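Prolyl endopeptidase (Myxococcus xanthus, PDB 2BKL) probably hydrolyses oligopeptides on the carboxyl side of proline, and much less readily of alanine, as a serine peptidase of the S9A family. Local coordinates at residues Leu449-Gly454 / Gly476-Ala481; Gln503-Asp508 / Gly536-Ala541; Ala528-Ser533 / Val554-Leu559; Ala541-Arg546 / Val603-Leu608. One frame throughout, in Å; residues are numbered along the deposited sequence.

Contact 1: Leu449-Gly454 / Gly476-Ala481; sequences LLYGYG and GVYAVA. With ZAH (N-[(benzyloxy)carbonyl]-L-alanyl-L-proline), chain C.
Tyr451 lies alongside Tyr478, both side chains pointing the same way from one face of the sheet, and the phenol end of Tyr478 reaches the ring of its neighbour. Tyr478 OH comes 3.3 Å from Tyr451 CD2 and meets the ring obliquely. Val480 adds a branch beside the same ring atom, its CG1 4.0 Å from Tyr451 CD2. On the other face Leu450 leans across with its CD1 branch, which touches Ala479 CB at 3.9 Å; Phe509 and Ala512 of helix 503-518 cover Leu450 there. These side chains stand on two adjacent parallel strands, 448-451 and 477-481, joined through helix 469-473 as a beta-alpha-beta unit in the alpha/beta-hydrolase sheet. Four backbone hydrogen bonds tie the pair, with Leu449 and Tyr451 each giving an N-H and a carbonyl. The last of them, from Ala481 N to Tyr451 O, is 3.1 Å long. Next along the chain a water links the two segments, accepting from Tyr453 N and donating to Ala481 O at 2.8 Å. With CG anti to its backbone N (chi1 -175°), the Tyr453 side chain leads away from strand 477-481, and its OH donates a 2.7 Å hydrogen bond to O2 of the bound Z-Ala-Pro group (ZAH). This bond is consistent with the tyrosine hydroxyl of the oxyanion hole in prolyl oligopeptidases.

Contact 2: Gln503-Asp508 / Gly536-Ala541; sequences QNVFDD and GLLVGA
Phe506 covers Ala541 with one face of its ring. The methyl group sits almost exactly on the ring normal, Ala541 CB being 3.6 Å from the centroid of the Phe506 ring and 2° off the perpendicular, a CH-pi contact in which all six ring carbons are about equally near. Leu538 comes from a different direction: its CD1 lies at the ring edge, near the ring plane, 3.8 Å from Phe506 CD1. Leu537 meets the far end of the ring obliquely, with CG 4.2 Å from Phe506 CZ. Val505 CG1 touches Leu538 CD1 at 4.2 Å. The ring gets there because CG of Phe506 is anti to the carbonyl carbon (chi1 -47°), which carries it across to helix 534-545. The two short helical segments cross at -68°, their axes 9.9 Å apart. Farther out, Tyr593 of helix 584-593 stacks edge-to-face with Phe506, and Phe509 touches Leu538. Gln503 OE1 borders the Phe506 ring edge in its plane and is satisfied by Gln545 NE2, while Gln503 NE2 turns to Asp507 OD1 at 2.9 Å, meeting that oxygen from above the carboxylate plane. Asp508 forms a salt bridge with Arg484. Between 503-508 and 536-541 the contact is thus apolar, aliphatic groups against one ring, and the Gln503-Gln545 hydrogen bond is a polar tie between the same two helices alongside it.

Contact 3: Ala528-Ser533 / Val554-Leu559; sequences AIYGGS and VCAVPL. With ZAH (N-[(benzyloxy)carbonyl]-L-alanyl-L-proline), chain C.
Tyr530 crosses Val554 at a slant on the neighbouring strand. Its CB stands 4.1 Å from Val554 O; next, CD2 lies close against the valine, 3.4 Å from Val554 CG1, and CE2 stays beside the same methyl group. At the tip Tyr530 OH comes 3.5 Å from Ala556 CB, so one side of the ring is lined by Val554 and Ala556, both met obliquely; Leu667 of helix 657-674 packs on the same face of the sheet. Strands 527-532 and 552-556 run parallel, joined through helix 534-545. Val554 N hydrogen-bonds to Ile529 O, Gly531 N to Val554 O and Ala556 N to Gly531 O. The series of hydrogen bonds continues past the strand end with Ser533 N, 2.9 Å from Ala556 O, and a weak hydrogen bond of 3.3 Å from Leu559 N to Ser533 O. Ser533 itself has phi 70° and psi -112°, the strained turn of a nucleophile elbow between a strand and a helix. Its OG, anti to the backbone N, is bonded covalently to ZAH C1 at 1.5 Å. Leu559 CD1 flanks the proline ring, 3.7 Å from ZAH C4. His651 touches Ser533, and with Asp616, which packs on Val557, the arrangement is consistent with a Ser-His-Asp triad. C1 is pyramidal, carrying O2 and Ser533 OG together, so the adduct marks Ser533 as the nucleophile and resembles the tetrahedral intermediate of peptide hydrolysis.

Contact 4: Ala541-Arg546 / Val603-Leu608; sequences AAMTQR and VRYPAL
The ring of Tyr605 turns its edge to the end of helix 534-545: Met543 O lies in the ring plane, 3.7 Å from Tyr605 CE1. Over the centre of one ring face stands Val603 CG1 from the same segment, 3.6 Å above the plane. At the tip of the ring a water donates both to Tyr605 OH, at 2.8 Å, and to Thr544 O, at 2.7 Å, tying the phenol to the last helical turn. Tyr605 OH is also hydrogen-bonded to Arg600 O, while the hydroxyl of Thr544 turns back to Gly540 O. Met543 fills the space between the helix and the incoming strand. Its CG sits between the backbone N and the carbonyl carbon (chi1 79°), and a bend at chi3 swings the methyl group round, so that Met543 CE rests 4.1 Å from Tyr605 CB. Near the base of the side chain, Met543 CB approaches Pro606 CG at 4.2 Å. The Met543 and Leu608 side chains cross at about a right angle, Met543 SD lying 4.1 Å from Leu608 CD1. Val553 of strand 552-556 and Phe627 of helix 622-632 both touch Met543 and Leu608 and extend this apolar cluster. The arrangement is that of an alpha/beta-hydrolase core, in which the far end of the helix that follows the nucleophile packs against the start of a parallel strand, here 607-613.

Overall arrangement
Contacts 1 and 3 belong to one sheet, with strands 448-451 and 527-532 adjacent: Leu450 N hydrogen-bonds to Ala528 O at 2.8 Å. Both reach ZAH, through Tyr453 and through Ser533 and Leu559. Contact 2, between helices 503-518 and 534-545, packs on both; Leu538 CD2 lies 3.5 Å from Gly452 C of contact 1, and Leu537 CB lies 3.3 Å from Leu559 O of contact 3. Contacts 2 and 4 share Ala541 on helix 534-545 and are tied by Gln503 OE1 and Gln545 NE2, 2.9 Å apart. Contact 4, at the end of that helix remote from Ser533, has its centre about 17 Å from that of contact 1 and does not touch it.

Contact 1: Leu449-Gly454 / Gly476-Ala481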
# COMPACT_ATOMS: atom_id res chain seq x y z
N LEU A 449 -1.92 14.74 15.29
CA LEU A 449 -1.12 13.82 14.49
C LEU A 449 -1.58 13.97 13.04
O LEU A 449 -2.74 13.72 12.72
CB LEU A 449 -1.32 12.39 14.95
CG LEU A 449 -0.60 11.28 14.20
CD1 LEU A 449 0.86 11.44 14.26
CD2 LEU A 449 -1.02 9.95 14.83
N LEU A 450 -0.67 14.36 12.17
CA LEU A 450 -0.92 14.67 10.77
C LEU A 450 -0.21 13.61 9.92
O LEU A 450 1.01 13.42 10.04
CB LEU A 450 -0.41 16.07 10.42
CG LEU A 450 -0.29 16.42 8.94
CD1 LEU A 450 -1.67 16.37 8.24
CD2 LEU A 450 0.37 17.75 8.76
N TYR A 451 -0.99 12.93 9.11
CA TYR A 451 -0.55 11.80 8.29
C TYR A 451 -0.64 12.16 6.81
O TYR A 451 -1.59 12.81 6.35
CB TYR A 451 -1.47 10.62 8.59
CG TYR A 451 -1.27 9.33 7.83
CD1 TYR A 451 -0.03 8.75 7.77
CD2 TYR A 451 -2.35 8.66 7.28
CE1 TYR A 451 0.17 7.52 7.12
CE2 TYR A 451 -2.17 7.43 6.64
CZ TYR A 451 -0.89 6.91 6.52
OH TYR A 451 -0.62 5.70 5.87
N GLY A 452 0.33 11.69 6.05
CA GLY A 452 0.32 11.84 4.61
C GLY A 452 1.18 10.79 3.93
O GLY A 452 1.89 10.04 4.58
N TYR A 453 1.05 10.71 2.61
CA TYR A 453 1.85 9.80 1.80
C TYR A 453 2.38 10.58 0.60
O TYR A 453 3.51 11.04 0.64
CB TYR A 453 1.04 8.57 1.41
CG TYR A 453 1.80 7.49 0.65
CD1 TYR A 453 2.62 6.60 1.30
CD2 TYR A 453 1.64 7.33 -0.71
CE1 TYR A 453 3.26 5.58 0.61
CE2 TYR A 453 2.30 6.32 -1.42
CZ TYR A 453 3.11 5.47 -0.76
OH TYR A 453 3.73 4.45 -1.46
N GLY A 454 1.55 10.80 -0.41
CA GLY A 454 1.88 11.72 -1.50
C GLY A 454 2.74 11.09 -2.57
O GLY A 454 3.90 11.43 -2.71
N GLY A 476 -7.03 14.44 21.33
CA GLY A 476 -6.20 14.64 20.17
C GLY A 476 -6.98 14.82 18.88
O GLY A 476 -8.16 14.53 18.79
N VAL A 477 -6.27 15.35 17.89
CA VAL A 477 -6.78 15.53 16.53
C VAL A 477 -5.96 14.65 15.62
O VAL A 477 -4.73 14.56 15.77
CB VAL A 477 -6.64 16.99 16.11
CG1 VAL A 477 -6.97 17.23 14.61
CG2 VAL A 477 -7.48 17.90 17.04
N TYR A 478 -6.64 13.98 14.71
CA TYR A 478 -6.00 13.17 13.67
C TYR A 478 -6.34 13.78 12.34
O TYR A 478 -7.53 13.97 12.03
CB TYR A 478 -6.49 11.73 13.72
CG TYR A 478 -5.92 10.81 12.67
CD1 TYR A 478 -4.57 10.53 12.64
CD2 TYR A 478 -6.74 10.18 11.75
CE1 TYR A 478 -4.04 9.65 11.68
CE2 TYR A 478 -6.24 9.31 10.81
CZ TYR A 478 -4.89 9.06 10.78
OH TYR A 478 -4.35 8.17 9.83
N ALA A 479 -5.34 14.08 11.52
CA ALA A 479 -5.56 14.72 10.23
C ALA A 479 -4.85 13.94 9.15
O ALA A 479 -3.75 13.44 9.37
CB ALA A 479 -5.03 16.16 10.26
N VAL A 480 -5.49 13.83 7.99
CA VAL A 480 -4.96 13.08 6.85
C VAL A 480 -5.07 13.99 5.61
O VAL A 480 -6.17 14.35 5.20
CB VAL A 480 -5.75 11.75 6.62
CG1 VAL A 480 -5.12 10.97 5.48
CG2 VAL A 480 -5.78 10.92 7.91
N ALA A 481 -3.92 14.36 5.04
CA ALA A 481 -3.89 15.27 3.89
C ALA A 481 -3.84 14.51 2.59
O ALA A 481 -3.07 13.53 2.47
CB ALA A 481 -2.73 16.22 4.01
C1 ZAH C . 6.54 2.41 0.04
O2 ZAH C . 5.97 3.66 -0.28
C3 ZAH C . 7.36 1.81 -1.13
C4 ZAH C . 8.55 2.69 -1.50
C5 ZAH C . 8.07 3.62 -2.61
C6 ZAH C . 6.90 2.95 -3.28
N7 ZAH C . 6.64 1.79 -2.42
C8 ZAH C . 5.75 0.86 -2.73
O9 ZAH C . 5.64 -0.18 -1.93
C10 ZAH C . 5.08 0.80 -4.12
C11 ZAH C . 3.88 1.74 -3.99
N14 ZAH C . 4.60 -0.52 -4.44
C15 ZAH C . 5.42 -1.48 -4.79
O16 ZAH C . 6.70 -1.26 -4.95
O17 ZAH C . 4.87 -2.78 -5.03
C18 ZAH C . 5.86 -3.81 -5.25
C19 ZAH C . 5.25 -5.22 -5.21
C20 ZAH C . 4.34 -5.59 -6.20
C21 ZAH C . 3.76 -6.86 -6.17
C22 ZAH C . 4.12 -7.76 -5.17
C23 ZAH C . 5.06 -7.40 -4.19
C24 ZAH C . 5.62 -6.13 -4.21
O HOH W 1 -1.12 12.09 1.12

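Contact 2: Gln503-Asp508 / Gly536-Ala541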
# COMPACT_ATOMS: atom_id res chain seq x y z
N GLN A 503 8.79 18.12 -4.95
CA GLN A 503 8.78 19.12 -3.92
C GLN A 503 7.37 19.65 -3.66
O GLN A 503 7.06 20.10 -2.55
CB GLN A 503 9.72 20.28 -4.24
CG GLN A 503 9.81 21.38 -3.19
CD GLN A 503 10.27 20.89 -1.86
OE1 GLN A 503 11.22 20.11 -1.79
NE2 GLN A 503 9.68 21.42 -0.77
N ASN A 504 6.49 19.63 -4.66
CA ASN A 504 5.10 20.05 -4.42
C ASN A 504 4.41 19.24 -3.33
O ASN A 504 3.58 19.75 -2.59
CB ASN A 504 4.27 19.91 -5.68
CG ASN A 504 4.60 20.93 -6.77
OD1 ASN A 504 5.15 22.00 -6.53
ND2 ASN A 504 4.23 20.59 -8.00
N VAL A 505 4.75 17.95 -3.20
CA VAL A 505 4.16 17.10 -2.20
C VAL A 505 4.54 17.62 -0.83
O VAL A 505 3.71 17.73 0.08
CB VAL A 505 4.68 15.66 -2.33
CG1 VAL A 505 4.09 14.77 -1.29
CG2 VAL A 505 4.39 15.13 -3.71
N PHE A 506 5.82 17.92 -0.66
CA PHE A 506 6.33 18.43 0.59
C PHE A 506 5.75 19.79 0.91
O PHE A 506 5.33 20.03 2.05
CB PHE A 506 7.87 18.44 0.60
CG PHE A 506 8.51 17.14 0.11
CD1 PHE A 506 7.94 15.92 0.38
CD2 PHE A 506 9.68 17.18 -0.64
CE1 PHE A 506 8.54 14.76 -0.05
CE2 PHE A 506 10.28 15.98 -1.09
CZ PHE A 506 9.71 14.80 -0.78
N ASP A 507 5.64 20.64 -0.11
CA ASP A 507 4.99 21.94 0.08
C ASP A 507 3.52 21.81 0.51
O ASP A 507 3.06 22.52 1.40
CB ASP A 507 5.12 22.80 -1.14
CG ASP A 507 6.52 23.22 -1.44
OD1 ASP A 507 7.40 23.21 -0.54
OD2 ASP A 507 6.79 23.59 -2.58
N ASP A 508 2.79 20.87 -0.09
CA ASP A 508 1.43 20.60 0.34
C ASP A 508 1.38 20.17 1.79
O ASP A 508 0.48 20.54 2.51
CB ASP A 508 0.78 19.51 -0.52
CG ASP A 508 0.53 19.93 -1.95
OD1 ASP A 508 0.67 21.12 -2.32
OD2 ASP A 508 0.20 19.04 -2.78
N GLY A 536 7.54 7.92 4.63
CA GLY A 536 8.72 8.10 5.45
C GLY A 536 9.61 9.17 4.85
O GLY A 536 10.14 10.00 5.54
N LEU A 537 9.79 9.11 3.52
CA LEU A 537 10.46 10.16 2.77
C LEU A 537 9.78 11.51 3.06
O LEU A 537 10.44 12.50 3.34
CB LEU A 537 10.42 9.83 1.27
CG LEU A 537 10.82 10.95 0.33
CD1 LEU A 537 12.24 11.41 0.59
CD2 LEU A 537 10.66 10.49 -1.08
N LEU A 538 8.44 11.51 2.96
CA LEU A 538 7.66 12.72 3.23
C LEU A 538 8.02 13.37 4.55
O LEU A 538 8.33 14.56 4.60
CB LEU A 538 6.17 12.40 3.22
CG LEU A 538 5.26 13.52 3.72
CD1 LEU A 538 5.31 14.71 2.78
CD2 LEU A 538 3.85 12.96 3.83
N VAL A 539 7.98 12.61 5.63
CA VAL A 539 8.22 13.21 6.95
C VAL A 539 9.70 13.55 7.18
O VAL A 539 10.01 14.49 7.90
CB VAL A 539 7.58 12.43 8.14
CG1 VAL A 539 6.11 12.34 7.94
CG2 VAL A 539 8.20 11.06 8.33
N GLY A 540 10.61 12.78 6.58
CA GLY A 540 12.01 13.15 6.59
C GLY A 540 12.31 14.45 5.89
O GLY A 540 13.10 15.28 6.38
N ALA A 541 11.66 14.67 4.73
CA ALA A 541 11.78 15.92 3.99
C ALA A 541 11.16 17.07 4.80
O ALA A 541 11.73 18.13 4.93
CB ALA A 541 11.11 15.77 2.63

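Contact 3: Ala528-Ser533 / Val554-Leu559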
# COMPACT_ATOMS: atom_id res chain seq x y z
N ALA A 528 2.51 16.45 15.73
CA ALA A 528 3.33 15.34 15.23
C ALA A 528 2.94 15.00 13.79
O ALA A 528 1.78 15.15 13.39
CB ALA A 528 3.15 14.12 16.11
N ILE A 529 3.91 14.53 13.03
CA ILE A 529 3.69 13.99 11.70
C ILE A 529 4.11 12.55 11.63
O ILE A 529 5.06 12.13 12.29
CB ILE A 529 4.37 14.82 10.62
CG1 ILE A 529 5.88 15.02 10.86
CG2 ILE A 529 3.64 16.15 10.45
CD1 ILE A 529 6.59 15.70 9.74
N TYR A 530 3.39 11.79 10.82
CA TYR A 530 3.61 10.36 10.62
C TYR A 530 3.57 10.05 9.13
O TYR A 530 2.68 10.51 8.42
CB TYR A 530 2.55 9.47 11.33
CG TYR A 530 2.76 7.97 11.07
CD1 TYR A 530 2.38 7.37 9.86
CD2 TYR A 530 3.41 7.17 11.97
CE1 TYR A 530 2.61 6.03 9.59
CE2 TYR A 530 3.62 5.81 11.72
CZ TYR A 530 3.25 5.26 10.53
OH TYR A 530 3.48 3.91 10.31
N GLY A 531 4.51 9.23 8.69
CA GLY A 531 4.43 8.64 7.37
C GLY A 531 5.26 7.40 7.28
O GLY A 531 6.23 7.27 7.99
N GLY A 532 4.89 6.51 6.36
CA GLY A 532 5.69 5.31 6.10
C GLY A 532 6.08 5.09 4.63
O GLY A 532 5.22 5.41 3.78
N SER A 533 7.33 4.58 4.35
CA SER A 533 7.81 4.22 3.01
C SER A 533 8.05 5.49 2.13
O SER A 533 9.06 6.36 2.48
CB SER A 533 6.83 3.21 2.38
OG SER A 533 7.40 2.62 1.20
N VAL A 554 7.21 10.67 13.42
CA VAL A 554 7.24 9.21 13.41
C VAL A 554 7.45 8.79 11.95
O VAL A 554 6.63 9.11 11.09
CB VAL A 554 5.96 8.58 13.98
CG1 VAL A 554 6.12 7.05 14.02
CG2 VAL A 554 5.67 9.12 15.38
N CYS A 555 8.55 8.07 11.69
CA CYS A 555 9.02 7.82 10.32
C CYS A 555 9.17 6.32 10.21
O CYS A 555 10.04 5.74 10.86
CB CYS A 555 10.35 8.56 10.11
SG CYS A 555 11.12 8.32 8.51
N ALA A 556 8.32 5.67 9.42
CA ALA A 556 8.29 4.21 9.30
C ALA A 556 8.86 3.73 7.98
O ALA A 556 8.63 4.33 6.92
CB ALA A 556 6.86 3.68 9.46
N VAL A 557 9.59 2.62 8.08
CA VAL A 557 10.18 1.89 6.95
C VAL A 557 10.50 2.80 5.77
O VAL A 557 9.98 2.62 4.67
CB VAL A 557 9.34 0.68 6.56
CG1 VAL A 557 9.48 -0.43 7.62
CG2 VAL A 557 7.91 1.02 6.32
N PRO A 558 11.37 3.79 5.98
CA PRO A 558 11.47 4.93 5.04
C PRO A 558 12.51 4.85 3.93
O PRO A 558 13.53 4.15 4.06
CB PRO A 558 11.87 6.05 5.96
CG PRO A 558 12.86 5.35 6.96
CD PRO A 558 12.15 4.04 7.20
N LEU A 559 12.29 5.64 2.88
CA LEU A 559 13.33 6.06 1.94
C LEU A 559 13.84 7.42 2.37
O LEU A 559 13.04 8.34 2.54
CB LEU A 559 12.74 6.16 0.53
CG LEU A 559 12.34 4.84 -0.11
CD1 LEU A 559 11.46 5.04 -1.33
CD2 LEU A 559 13.59 4.02 -0.47
C1 ZAH C . 6.54 2.41 0.04
O2 ZAH C . 5.97 3.66 -0.28
C3 ZAH C . 7.36 1.81 -1.13
C4 ZAH C . 8.55 2.69 -1.50
C5 ZAH C . 8.07 3.62 -2.61
C6 ZAH C . 6.90 2.95 -3.28
N7 ZAH C . 6.64 1.79 -2.42
C8 ZAH C . 5.75 0.86 -2.73
O9 ZAH C . 5.64 -0.18 -1.93
C10 ZAH C . 5.08 0.80 -4.12
C11 ZAH C . 3.88 1.74 -3.99
N14 ZAH C . 4.60 -0.52 -4.44
C15 ZAH C . 5.42 -1.48 -4.79
O16 ZAH C . 6.70 -1.26 -4.95
O17 ZAH C . 4.87 -2.78 -5.03
C18 ZAH C . 5.86 -3.81 -5.25
C19 ZAH C . 5.25 -5.22 -5.21
C20 ZAH C . 4.34 -5.59 -6.20
C21 ZAH C . 3.76 -6.86 -6.17
C22 ZAH C . 4.12 -7.76 -5.17
C23 ZAH C . 5.06 -7.40 -4.19
C24 ZAH C . 5.62 -6.13 -4.21

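Contact 4: Ala541-Arg546 / Val603-Leu608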
# COMPACT_ATOMS: atom_id res chain seq x y z
N ALA A 541 11.66 14.67 4.73
CA ALA A 541 11.78 15.92 3.99
C ALA A 541 11.16 17.07 4.80
O ALA A 541 11.73 18.13 4.93
CB ALA A 541 11.11 15.77 2.63
N ALA A 542 10.01 16.81 5.39
CA ALA A 542 9.32 17.85 6.14
C ALA A 542 10.20 18.30 7.31
O ALA A 542 10.36 19.50 7.54
CB ALA A 542 7.98 17.36 6.62
N MET A 543 10.79 17.35 8.05
CA MET A 543 11.52 17.70 9.27
C MET A 543 12.86 18.34 8.96
O MET A 543 13.36 19.12 9.76
CB MET A 543 11.66 16.52 10.21
CG MET A 543 12.71 15.55 9.88
SD MET A 543 12.99 14.34 11.24
CE MET A 543 13.82 15.01 12.33
N THR A 544 13.45 18.02 7.80
CA THR A 544 14.72 18.64 7.43
C THR A 544 14.53 20.01 6.79
O THR A 544 15.41 20.88 6.92
CB THR A 544 15.57 17.73 6.50
OG1 THR A 544 14.81 17.25 5.40
CG2 THR A 544 16.11 16.48 7.26
N GLN A 545 13.42 20.23 6.11
CA GLN A 545 13.12 21.53 5.47
C GLN A 545 12.59 22.59 6.42
O GLN A 545 13.00 23.75 6.35
CB GLN A 545 12.13 21.34 4.31
CG GLN A 545 12.74 20.54 3.18
CD GLN A 545 11.86 20.40 1.97
OE1 GLN A 545 10.66 20.73 1.99
NE2 GLN A 545 12.44 19.90 0.88
N ARG A 546 11.64 22.20 7.26
CA ARG A 546 10.92 23.14 8.12
C ARG A 546 10.73 22.54 9.49
O ARG A 546 9.60 22.34 9.95
CB ARG A 546 9.58 23.50 7.51
CG ARG A 546 9.67 24.15 6.15
CD ARG A 546 9.95 25.58 6.19
NE ARG A 546 8.96 26.40 6.90
CZ ARG A 546 7.74 26.75 6.49
NH1 ARG A 546 7.21 26.37 5.34
NH2 ARG A 546 7.02 27.55 7.28
N VAL A 603 20.60 23.03 14.50
CA VAL A 603 19.15 23.09 14.39
C VAL A 603 18.53 22.20 15.45
O VAL A 603 18.95 21.06 15.64
CB VAL A 603 18.71 22.62 13.02
CG1 VAL A 603 17.21 22.44 12.92
CG2 VAL A 603 19.18 23.60 11.98
N ARG A 604 17.53 22.70 16.17
CA ARG A 604 16.75 21.87 17.07
C ARG A 604 15.68 21.19 16.24
O ARG A 604 14.76 21.83 15.71
CB ARG A 604 16.13 22.68 18.21
CG ARG A 604 17.15 23.47 19.05
CD ARG A 604 16.56 24.66 19.84
NE ARG A 604 16.52 24.39 21.28
CZ ARG A 604 15.56 23.72 21.91
NH1 ARG A 604 14.51 23.23 21.24
NH2 ARG A 604 15.63 23.53 23.22
N TYR A 605 15.80 19.88 16.12
CA TYR A 605 14.87 19.08 15.35
C TYR A 605 13.70 18.67 16.23
O TYR A 605 13.80 18.59 17.44
CB TYR A 605 15.58 17.84 14.74
CG TYR A 605 16.45 18.28 13.58
CD1 TYR A 605 15.89 18.61 12.35
CD2 TYR A 605 17.83 18.43 13.73
CE1 TYR A 605 16.66 19.02 11.32
CE2 TYR A 605 18.61 18.88 12.71
CZ TYR A 605 18.04 19.19 11.51
OH TYR A 605 18.78 19.70 10.48
N PRO A 606 12.61 18.31 15.58
CA PRO A 606 11.55 17.60 16.28
C PRO A 606 12.06 16.30 16.87
O PRO A 606 12.99 15.70 16.32
CB PRO A 606 10.52 17.29 15.18
CG PRO A 606 10.87 18.12 14.04
CD PRO A 606 12.29 18.51 14.16
N ALA A 607 11.45 15.83 17.93
CA ALA A 607 11.69 14.47 18.43
C ALA A 607 11.39 13.47 17.31
O ALA A 607 10.43 13.67 16.57
CB ALA A 607 10.84 14.19 19.66
N LEU A 608 12.17 12.39 17.21
CA LEU A 608 12.07 11.45 16.12
C LEU A 608 11.96 10.03 16.61
O LEU A 608 12.80 9.60 17.41
CB LEU A 608 13.28 11.61 15.21
CG LEU A 608 13.45 10.64 14.06
CD1 LEU A 608 12.28 10.79 13.07
CD2 LEU A 608 14.78 10.88 13.33
O HOH W 2 17.39 21.34 8.63